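Local coordinates for protein porin (Rhodobacter blasticus, PDB 3PRN) that forms trimeric channels in the outer membrane that let small hydrophilic solutes up to about 0.6 kDa diffuse passively, at residues A[11-16]-A[24-29]; A[7-12]-A[102-107]. The protein carries 1 engineered substitution. All blocks are in the same frame, centred on the assembly; numbering follows the deposited sequence.

Contact 1: A[11-16]-A[24-29]. With MG (magnesium ion), chain B.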
ATOM      1  N   GLY A  11     -17.548 -10.111  12.133  1.00 20.96           N
ATOM      2  CA  GLY A  11     -18.505 -10.848  12.957  1.00 20.91           C
ATOM      3  C   GLY A  11     -18.327 -10.327  14.405  1.00 22.23           C
ATOM      4  O   GLY A  11     -17.755  -9.251  14.629  1.00 21.12           O
ATOM      5  N   LEU A  12     -18.812 -11.125  15.332  1.00 21.55           N
ATOM      6  CA  LEU A  12     -18.802 -10.788  16.741  1.00 22.71           C
ATOM      7  C   LEU A  12     -17.800 -11.717  17.447  1.00 22.86           C
ATOM      8  O   LEU A  12     -17.746 -12.909  17.144  1.00 22.68           O
ATOM      9  CB  LEU A  12     -20.203 -11.029  17.354  1.00 23.84           C
ATOM     10  CG  LEU A  12     -21.296 -10.114  16.791  1.00 26.76           C
ATOM     11  CD1 LEU A  12     -22.672 -10.646  17.211  1.00 29.09           C
ATOM     12  CD2 LEU A  12     -21.105  -8.685  17.267  1.00 28.84           C
ATOM     13  N   GLN A  13     -17.034 -11.108  18.328  1.00 23.47           N
ATOM     14  CA  GLN A  13     -16.021 -11.822  19.096  1.00 24.55           C
ATOM     15  C   GLN A  13     -16.253 -11.493  20.589  1.00 24.99           C
ATOM     16  O   GLN A  13     -16.189 -10.341  20.978  1.00 23.44           O
ATOM     17  CB  GLN A  13     -14.633 -11.355  18.693  1.00 26.08           C
ATOM     18  CG  GLN A  13     -13.507 -12.132  19.386  1.00 30.38           C
ATOM     19  CD  GLN A  13     -12.252 -11.274  19.453  1.00 33.91           C
ATOM     20  OE1 GLN A  13     -12.118 -10.454  20.348  1.00 32.66           O
ATOM     21  NE2 GLN A  13     -11.342 -11.348  18.460  1.00 35.22           N
ATOM     22  N   TYR A  14     -16.515 -12.569  21.331  1.00 26.31           N
ATOM     23  CA  TYR A  14     -16.823 -12.445  22.764  1.00 27.15           C
ATOM     24  C   TYR A  14     -15.737 -13.125  23.590  1.00 29.01           C
ATOM     25  O   TYR A  14     -15.332 -14.259  23.330  1.00 27.22           O
ATOM     26  CB  TYR A  14     -18.193 -13.057  23.047  1.00 28.73           C
ATOM     27  CG  TYR A  14     -18.506 -13.267  24.523  1.00 33.97           C
ATOM     28  CD1 TYR A  14     -19.030 -12.249  25.297  1.00 35.62           C
ATOM     29  CD2 TYR A  14     -18.241 -14.494  25.121  1.00 36.18           C
ATOM     30  CE1 TYR A  14     -19.326 -12.447  26.641  1.00 38.75           C
ATOM     31  CE2 TYR A  14     -18.528 -14.720  26.462  1.00 39.43           C
ATOM     32  CZ  TYR A  14     -19.091 -13.692  27.208  1.00 40.68           C
ATOM     33  OH  TYR A  14     -19.351 -13.911  28.549  1.00 43.64           O
ATOM     34  N   VAL A  15     -15.284 -12.378  24.591  1.00 29.56           N
ATOM     35  CA  VAL A  15     -14.273 -12.831  25.527  1.00 33.16           C
ATOM     36  C   VAL A  15     -14.828 -12.543  26.947  1.00 34.94           C
ATOM     37  O   VAL A  15     -15.019 -11.363  27.255  1.00 34.16           O
ATOM     38  CB  VAL A  15     -12.939 -12.096  25.413  1.00 33.39           C
ATOM     39  CG1 VAL A  15     -12.067 -12.594  26.580  1.00 34.33           C
ATOM     40  CG2 VAL A  15     -12.294 -12.396  24.069  1.00 32.60           C
ATOM     41  N   GLU A  16     -15.200 -13.610  27.630  1.00 36.63           N
ATOM     42  CA  GLU A  16     -15.807 -13.436  28.959  1.00 39.98           C
ATOM     43  C   GLU A  16     -14.892 -12.606  29.866  1.00 40.32           C
ATOM     44  O   GLU A  16     -13.690 -12.873  29.913  1.00 40.26           O
ATOM     45  CB  GLU A  16     -16.088 -14.779  29.595  1.00 45.53           C
ATOM     46  CG  GLU A  16     -16.858 -14.597  30.919  1.00 52.19           C
ATOM     47  CD  GLU A  16     -17.304 -15.956  31.459  1.00 56.66           C
ATOM     48  OE1 GLU A  16     -16.502 -16.935  31.337  1.00 59.63           O
ATOM     49  OE2 GLU A  16     -18.431 -16.016  31.996  1.00 58.09           O
ATOM     50  N   ASP A  24     -17.120  -6.842  26.553  1.00 30.66           N
ATOM     51  CA  ASP A  24     -16.715  -8.212  26.348  1.00 28.75           C
ATOM     52  C   ASP A  24     -16.899  -8.629  24.870  1.00 28.09           C
ATOM     53  O   ASP A  24     -16.141  -9.450  24.394  1.00 26.14           O
ATOM     54  CB  ASP A  24     -17.696  -9.133  27.131  1.00 30.37           C
ATOM     55  CG  ASP A  24     -17.243  -9.277  28.594  1.00 31.89           C
ATOM     56  OD1 ASP A  24     -16.132  -8.866  28.955  1.00 31.05           O
ATOM     57  OD2 ASP A  24     -18.058  -9.897  29.316  1.00 34.63           O
ATOM     58  N   THR A  25     -17.929  -8.044  24.272  1.00 26.64           N
ATOM     59  CA  THR A  25     -18.217  -8.376  22.878  1.00 26.63           C
ATOM     60  C   THR A  25     -17.819  -7.250  21.936  1.00 26.31           C
ATOM     61  O   THR A  25     -18.207  -6.076  22.159  1.00 26.26           O
ATOM     62  CB  THR A  25     -19.726  -8.683  22.735  1.00 29.47           C
ATOM     63  OG1 THR A  25     -20.055  -9.925  23.398  1.00 31.13           O
ATOM     64  CG2 THR A  25     -20.106  -8.922  21.260  1.00 30.46           C
ATOM     65  N   ILE A  26     -16.969  -7.521  20.941  1.00 24.93           N
ATOM     66  CA  ILE A  26     -16.668  -6.463  19.968  1.00 24.14           C
ATOM     67  C   ILE A  26     -16.937  -6.964  18.517  1.00 22.70           C
ATOM     68  O   ILE A  26     -17.134  -8.155  18.321  1.00 22.97           O
ATOM     69  CB  ILE A  26     -15.201  -5.999  20.014  1.00 24.45           C
ATOM     70  CG1 ILE A  26     -14.280  -7.159  19.651  1.00 25.55           C
ATOM     71  CG2 ILE A  26     -14.886  -5.353  21.349  1.00 25.18           C
ATOM     72  CD1 ILE A  26     -12.834  -6.766  19.497  1.00 28.29           C
ATOM     73  N   ILE A  27     -16.938  -6.049  17.559  1.00 22.14           N
ATOM     74  CA  ILE A  27     -17.009  -6.456  16.137  1.00 21.78           C
ATOM     75  C   ILE A  27     -15.596  -6.615  15.633  1.00 21.53           C
ATOM     76  O   ILE A  27     -14.829  -5.616  15.571  1.00 22.36           O
ATOM     77  CB  ILE A  27     -17.762  -5.466  15.257  1.00 23.97           C
ATOM     78  CG1 ILE A  27     -19.263  -5.617  15.667  1.00 24.44           C
ATOM     79  CG2 ILE A  27     -17.630  -5.724  13.762  1.00 21.78           C
ATOM     80  CD1 ILE A  27     -20.056  -4.400  15.245  1.00 26.52           C
ATOM     81  N   SER A  28     -15.175  -7.841  15.387  1.00 20.67           N
ATOM     82  CA  SER A  28     -13.807  -8.099  14.969  1.00 19.70           C
ATOM     83  C   SER A  28     -13.824  -8.362  13.458  1.00 19.23           C
ATOM     84  O   SER A  28     -14.596  -9.208  12.998  1.00 18.92           O
ATOM     85  CB  SER A  28     -13.237  -9.316  15.705  1.00 22.33           C
ATOM     86  OG  SER A  28     -11.980  -9.686  15.182  1.00 21.69           O
ATOM     87  N   SER A  29     -12.863  -7.762  12.760  1.00 18.44           N
ATOM     88  CA  SER A  29     -12.859  -7.916  11.302  1.00 17.87           C
ATOM     89  C   SER A  29     -11.456  -7.816  10.745  1.00 17.28           C
ATOM     90  O   SER A  29     -10.539  -7.339  11.423  1.00 16.88           O
ATOM     91  CB  SER A  29     -13.780  -6.834  10.703  1.00 19.05           C
ATOM     92  OG  SER A  29     -13.312  -5.568  11.049  1.00 21.69           O
TER
HETATM   93 MG    MG B 290     -10.195  -8.702  15.423  1.00 42.90          MG
HETATM   94  O   HOH W   1      -9.184  -9.311  13.220  1.00 26.45           O
HETATM   95  O   HOH W   2      -7.882  -7.825  15.729  1.00 42.86           O
HETATM   96  O   HOH W   3     -10.347  -8.019  17.613  1.00 36.35           O
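Gln13 and Ser28 meet beside a magnesium ion, and Ser28 supplies one of its ligands: OG of Ser28 lies 2.0 Å from the metal. Asp57 OD1 and three waters complete the coordination seen here, and water 1 also donates to the carbonyl O of Ser29. CG of Gln13 is anti to its backbone N (chi1 -176°) and the chain runs on extended, bringing the amide NE2 to 3.7 Å from Ser28 OG. That separation marks packing; both atoms are instead hydrogen-bonded to Glu103 OE2, while Gln13 OE1 takes Arg18 NH2. Ile26 lies alongside Gln13, pointing the same way, with CD1 3.9 Å from OE1.

The backbone is an antiparallel beta hairpin, the first of the 16-stranded porin barrel. Its central rung is a pair of bonds, Gln13 N to Ile26 O 3.0 Å and Ile26 N to Gln13 O 2.9 Å, both nearly straight, and Val15 N to Asp24 O continues it. The short strand directions are 131° apart, well short of antiparallel, as in strands that twist and coil round a barrel.

Leu12, Tyr14, Thr25 and Ile27 occupy the other face, where a detergent molecule touches Thr25 and a second subunit reaches Ile27. Leu12 CD2 packs on Ile27 CG1 at 3.9 Å. Thr25 OG1 approaches the edge of the Tyr14 ring, 3.2 Å from CD1, its side chain at about a right angle to the tyrosine. Asp24 runs beside that ring, its carboxylate plane turned 86° from it and CB 3.7 Å from CE1; Asp24 OD1 accepts from Arg18 N in the loop.

Contact 2: A[7-12]-A[102-107]. Engineered in segment 102-107: Trp104 (natural residue Ala).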
ATOM      1  N   TYR A   7      -9.296 -11.860   1.116  1.00 19.52           N
ATOM      2  CA  TYR A   7     -10.546 -12.178   1.789  1.00 18.36           C
ATOM      3  C   TYR A   7     -10.900 -11.066   2.771  1.00 19.07           C
ATOM      4  O   TYR A   7     -10.058 -10.262   3.177  1.00 17.39           O
ATOM      5  CB  TYR A   7     -10.481 -13.506   2.529  1.00 19.37           C
ATOM      6  CG  TYR A   7      -9.634 -13.652   3.764  1.00 19.30           C
ATOM      7  CD1 TYR A   7     -10.006 -13.074   4.968  1.00 21.36           C
ATOM      8  CD2 TYR A   7      -8.450 -14.387   3.698  1.00 20.40           C
ATOM      9  CE1 TYR A   7      -9.201 -13.226   6.105  1.00 24.45           C
ATOM     10  CE2 TYR A   7      -7.633 -14.565   4.811  1.00 20.52           C
ATOM     11  CZ  TYR A   7      -8.023 -13.982   6.005  1.00 22.85           C
ATOM     12  OH  TYR A   7      -7.240 -14.151   7.130  1.00 21.92           O
ATOM     13  N   GLY A   8     -12.211 -10.965   3.041  1.00 18.21           N
ATOM     14  CA  GLY A   8     -12.668 -10.072   4.079  1.00 18.01           C
ATOM     15  C   GLY A   8     -13.435 -11.005   5.081  1.00 19.44           C
ATOM     16  O   GLY A   8     -13.928 -12.068   4.671  1.00 18.46           O
ATOM     17  N   ARG A   9     -13.428 -10.595   6.340  1.00 18.72           N
ATOM     18  CA  ARG A   9     -14.234 -11.324   7.335  1.00 20.13           C
ATOM     19  C   ARG A   9     -14.705 -10.310   8.364  1.00 20.41           C
ATOM     20  O   ARG A   9     -13.956  -9.372   8.704  1.00 19.57           O
ATOM     21  CB  ARG A   9     -13.520 -12.509   7.951  1.00 20.32           C
ATOM     22  CG  ARG A   9     -12.486 -12.140   9.023  1.00 21.07           C
ATOM     23  CD  ARG A   9     -11.686 -13.382   9.439  1.00 20.76           C
ATOM     24  NE  ARG A   9     -10.801 -13.031  10.521  1.00 21.83           N
ATOM     25  CZ  ARG A   9      -9.745 -13.781  10.903  1.00 21.16           C
ATOM     26  NH1 ARG A   9      -9.442 -14.899  10.306  1.00 20.83           N
ATOM     27  NH2 ARG A   9      -9.052 -13.292  11.929  1.00 23.24           N
ATOM     28  N   PHE A  10     -15.898 -10.562   8.917  1.00 19.91           N
ATOM     29  CA  PHE A  10     -16.346  -9.687  10.026  1.00 20.81           C
ATOM     30  C   PHE A  10     -17.356 -10.463  10.875  1.00 20.99           C
ATOM     31  O   PHE A  10     -17.998 -11.383  10.332  1.00 20.58           O
ATOM     32  CB  PHE A  10     -16.910  -8.368   9.468  1.00 21.17           C
ATOM     33  CG  PHE A  10     -18.131  -8.492   8.598  1.00 23.46           C
ATOM     34  CD1 PHE A  10     -19.379  -8.643   9.163  1.00 26.21           C
ATOM     35  CD2 PHE A  10     -18.054  -8.454   7.212  1.00 24.72           C
ATOM     36  CE1 PHE A  10     -20.526  -8.783   8.388  1.00 27.08           C
ATOM     37  CE2 PHE A  10     -19.207  -8.547   6.448  1.00 25.13           C
ATOM     38  CZ  PHE A  10     -20.428  -8.717   7.015  1.00 24.80           C
ATOM     39  N   GLY A  11     -17.548 -10.111  12.133  1.00 20.96           N
ATOM     40  CA  GLY A  11     -18.505 -10.848  12.957  1.00 20.91           C
ATOM     41  C   GLY A  11     -18.327 -10.327  14.405  1.00 22.23           C
ATOM     42  O   GLY A  11     -17.755  -9.251  14.629  1.00 21.12           O
ATOM     43  N   LEU A  12     -18.812 -11.125  15.332  1.00 21.55           N
ATOM     44  CA  LEU A  12     -18.802 -10.788  16.741  1.00 22.71           C
ATOM     45  C   LEU A  12     -17.800 -11.717  17.447  1.00 22.86           C
ATOM     46  O   LEU A  12     -17.746 -12.909  17.144  1.00 22.68           O
ATOM     47  CB  LEU A  12     -20.203 -11.029  17.354  1.00 23.84           C
ATOM     48  CG  LEU A  12     -21.296 -10.114  16.791  1.00 26.76           C
ATOM     49  CD1 LEU A  12     -22.672 -10.646  17.211  1.00 29.09           C
ATOM     50  CD2 LEU A  12     -21.105  -8.685  17.267  1.00 28.84           C
ATOM     51  N   TYR A 102     -15.152 -18.227  12.948  1.00 19.60           N
ATOM     52  CA  TYR A 102     -14.781 -17.415  11.776  1.00 21.30           C
ATOM     53  C   TYR A 102     -13.377 -16.856  11.871  1.00 21.18           C
ATOM     54  O   TYR A 102     -12.850 -16.377  10.846  1.00 22.63           O
ATOM     55  CB  TYR A 102     -15.819 -16.316  11.553  1.00 20.13           C
ATOM     56  CG  TYR A 102     -15.670 -14.999  12.241  1.00 21.54           C
ATOM     57  CD1 TYR A 102     -16.011 -14.843  13.563  1.00 20.41           C
ATOM     58  CD2 TYR A 102     -15.143 -13.874  11.555  1.00 20.66           C
ATOM     59  CE1 TYR A 102     -15.928 -13.614  14.196  1.00 20.70           C
ATOM     60  CE2 TYR A 102     -15.002 -12.647  12.194  1.00 20.03           C
ATOM     61  CZ  TYR A 102     -15.440 -12.523  13.498  1.00 20.59           C
ATOM     62  OH  TYR A 102     -15.343 -11.370  14.165  1.00 20.44           O
ATOM     63  N   GLU A 103     -12.689 -17.005  13.008  1.00 21.99           N
ATOM     64  CA  GLU A 103     -11.303 -16.535  13.052  1.00 22.77           C
ATOM     65  C   GLU A 103     -10.330 -17.699  13.094  1.00 22.54           C
ATOM     66  O   GLU A 103      -9.152 -17.416  13.366  1.00 22.64           O
ATOM     67  CB  GLU A 103     -11.084 -15.610  14.256  1.00 24.97           C
ATOM     68  CG  GLU A 103     -12.018 -14.406  14.166  1.00 31.21           C
ATOM     69  CD  GLU A 103     -12.026 -13.651  15.496  1.00 37.33           C
ATOM     70  OE1 GLU A 103     -12.444 -14.249  16.529  1.00 41.40           O
ATOM     71  OE2 GLU A 103     -11.606 -12.500  15.462  1.00 39.17           O
ATOM     72  N   TRP A 104     -10.721 -18.936  12.818  1.00 22.63           N
ATOM     73  CA  TRP A 104      -9.866 -20.103  12.813  1.00 22.08           C
ATOM     74  C   TRP A 104      -8.967 -20.134  14.049  1.00 21.54           C
ATOM     75  O   TRP A 104      -7.743 -20.088  13.955  1.00 21.33           O
ATOM     76  CB  TRP A 104      -8.899 -20.253  11.547  1.00 26.40           C
ATOM     77  CG  TRP A 104     -10.006 -20.220  10.511  1.00 34.49           C
ATOM     78  CD1 TRP A 104     -10.312 -19.231   9.668  1.00 33.82           C
ATOM     79  CD2 TRP A 104     -10.967 -21.259  10.377  1.00 37.30           C
ATOM     80  NE1 TRP A 104     -11.531 -19.620   9.015  1.00 38.80           N
ATOM     81  CE2 TRP A 104     -11.904 -20.809   9.460  1.00 39.06           C
ATOM     82  CE3 TRP A 104     -11.130 -22.532  10.952  1.00 39.20           C
ATOM     83  CZ2 TRP A 104     -13.045 -21.554   9.110  1.00 41.52           C
ATOM     84  CZ3 TRP A 104     -12.265 -23.281  10.574  1.00 40.00           C
ATOM     85  CH2 TRP A 104     -13.181 -22.811   9.698  1.00 40.42           C
ATOM     86  N   SER A 105      -9.583 -20.225  15.215  1.00 22.01           N
ATOM     87  CA  SER A 105      -8.816 -20.278  16.471  1.00 21.70           C
ATOM     88  C   SER A 105      -9.117 -21.590  17.232  1.00 22.41           C
ATOM     89  O   SER A 105     -10.145 -22.265  17.050  1.00 21.33           O
ATOM     90  CB  SER A 105      -9.178 -19.095  17.367  1.00 21.54           C
ATOM     91  OG  SER A 105     -10.533 -19.196  17.764  1.00 26.21           O
ATOM     92  N   SER A 106      -8.144 -21.968  18.078  1.00 21.49           N
ATOM     93  CA  SER A 106      -8.253 -23.167  18.880  1.00 22.00           C
ATOM     94  C   SER A 106      -7.169 -23.136  19.972  1.00 22.16           C
ATOM     95  O   SER A 106      -5.983 -22.946  19.666  1.00 21.55           O
ATOM     96  CB  SER A 106      -8.023 -24.445  18.027  1.00 22.02           C
ATOM     97  OG  SER A 106      -7.966 -25.613  18.839  1.00 21.27           O
ATOM     98  N   PHE A 107      -7.636 -23.441  21.193  1.00 21.77           N
ATOM     99  CA  PHE A 107      -6.670 -23.652  22.301  1.00 22.25           C
ATOM    100  C   PHE A 107      -5.892 -24.942  22.028  1.00 22.51           C
ATOM    101  O   PHE A 107      -4.798 -25.132  22.602  1.00 22.81           O
ATOM    102  CB  PHE A 107      -7.428 -23.743  23.629  1.00 20.73           C
ATOM    103  CG  PHE A 107      -8.013 -22.420  24.055  1.00 22.17           C
ATOM    104  CD1 PHE A 107      -7.117 -21.388  24.412  1.00 23.85           C
ATOM    105  CD2 PHE A 107      -9.368 -22.197  24.152  1.00 22.53           C
ATOM    106  CE1 PHE A 107      -7.605 -20.144  24.835  1.00 24.39           C
ATOM    107  CE2 PHE A 107      -9.831 -20.961  24.587  1.00 23.82           C
ATOM    108  CZ  PHE A 107      -8.957 -19.942  24.935  1.00 23.08           C
TER
HETATM  109  O   HOH W   4     -10.659 -16.522   8.236  1.00 37.29           O
HETATM  110  O   HOH W   5      -7.250 -15.341  12.635  1.00 40.86           O
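Arg9 and Tyr102 both carry CG between the backbone N and the carbonyl carbon, with chi1 77° and 88°, and from these starts the two side chains cross at about a right angle. The arginine is extended from CG to NE, so its aliphatic part passes the tyrosine: CG sits at the ring edge, 4.1 Å from CD2. Guanidinium and ring planes are 77° apart, too steep for a parallel stack.

The guanidinium is covered on one face by Glu103 CA, 3.7 Å from NH1 and offset toward the rim. Two waters lie in its plane at the edge: NH1 donates to water 4, and NH2 donates to water 5 at 2.8 Å, which donates to Glu103 O at 2.9 Å. Glu103 OE2 stands 4.4 Å from NH2 but well out of the guanidinium plane. No N-H points at it, so any attraction is probably only electrostatic; OE2 is hydrogen-bonded instead to Ser28 OG and Gln13 NE2.

Segment 102-107 belongs to the long loop that folds into the barrel and narrows the channel, the pore eyelet of porins, and Arg9 reaches it from the wall. The engineered Trp104 lies there, its CD1 4.5 Å from Arg9 NH1 and water 4 at its edge. An alanine at Arg9 would probably leave both waters without a guanidinium donor and Glu103 without this nearby positive charge.

The Tyr102 ring lies against the backbone of Phe10 to Leu12, with CE2 and CZ beside Gly11 N, where no side chain intervenes. Its OH comes within 3.2 Å of Gly11 C and is hydrogen-bonded to Ser28 O; a beta carbon at Gly11 would fall 2.9 Å from CZ. Glu103 CG lies over the centre of one face of the ring.

In the fold
Both contacts start from strand 2-15 and share Gly11 and Leu12, with centres 10 Å apart on the same side of the chain's centre. Contact 1 is local in sequence, pairing neighbouring strands 2-15 and 25-39 across a short loop. Contact 2 bridges 89 intervening residues, from the same strand to the loop between helix 88-91 and strand 131-138. They meet directly: Ser28 O to Tyr102 OH is 2.6 Å and Ser28 OG to Glu103 OE2 is 2.9 Å, both probable hydrogen bonds. Ser28, on the wall, thus links the magnesium site to the loop that narrows the channel, close to the second subunit of the trimer.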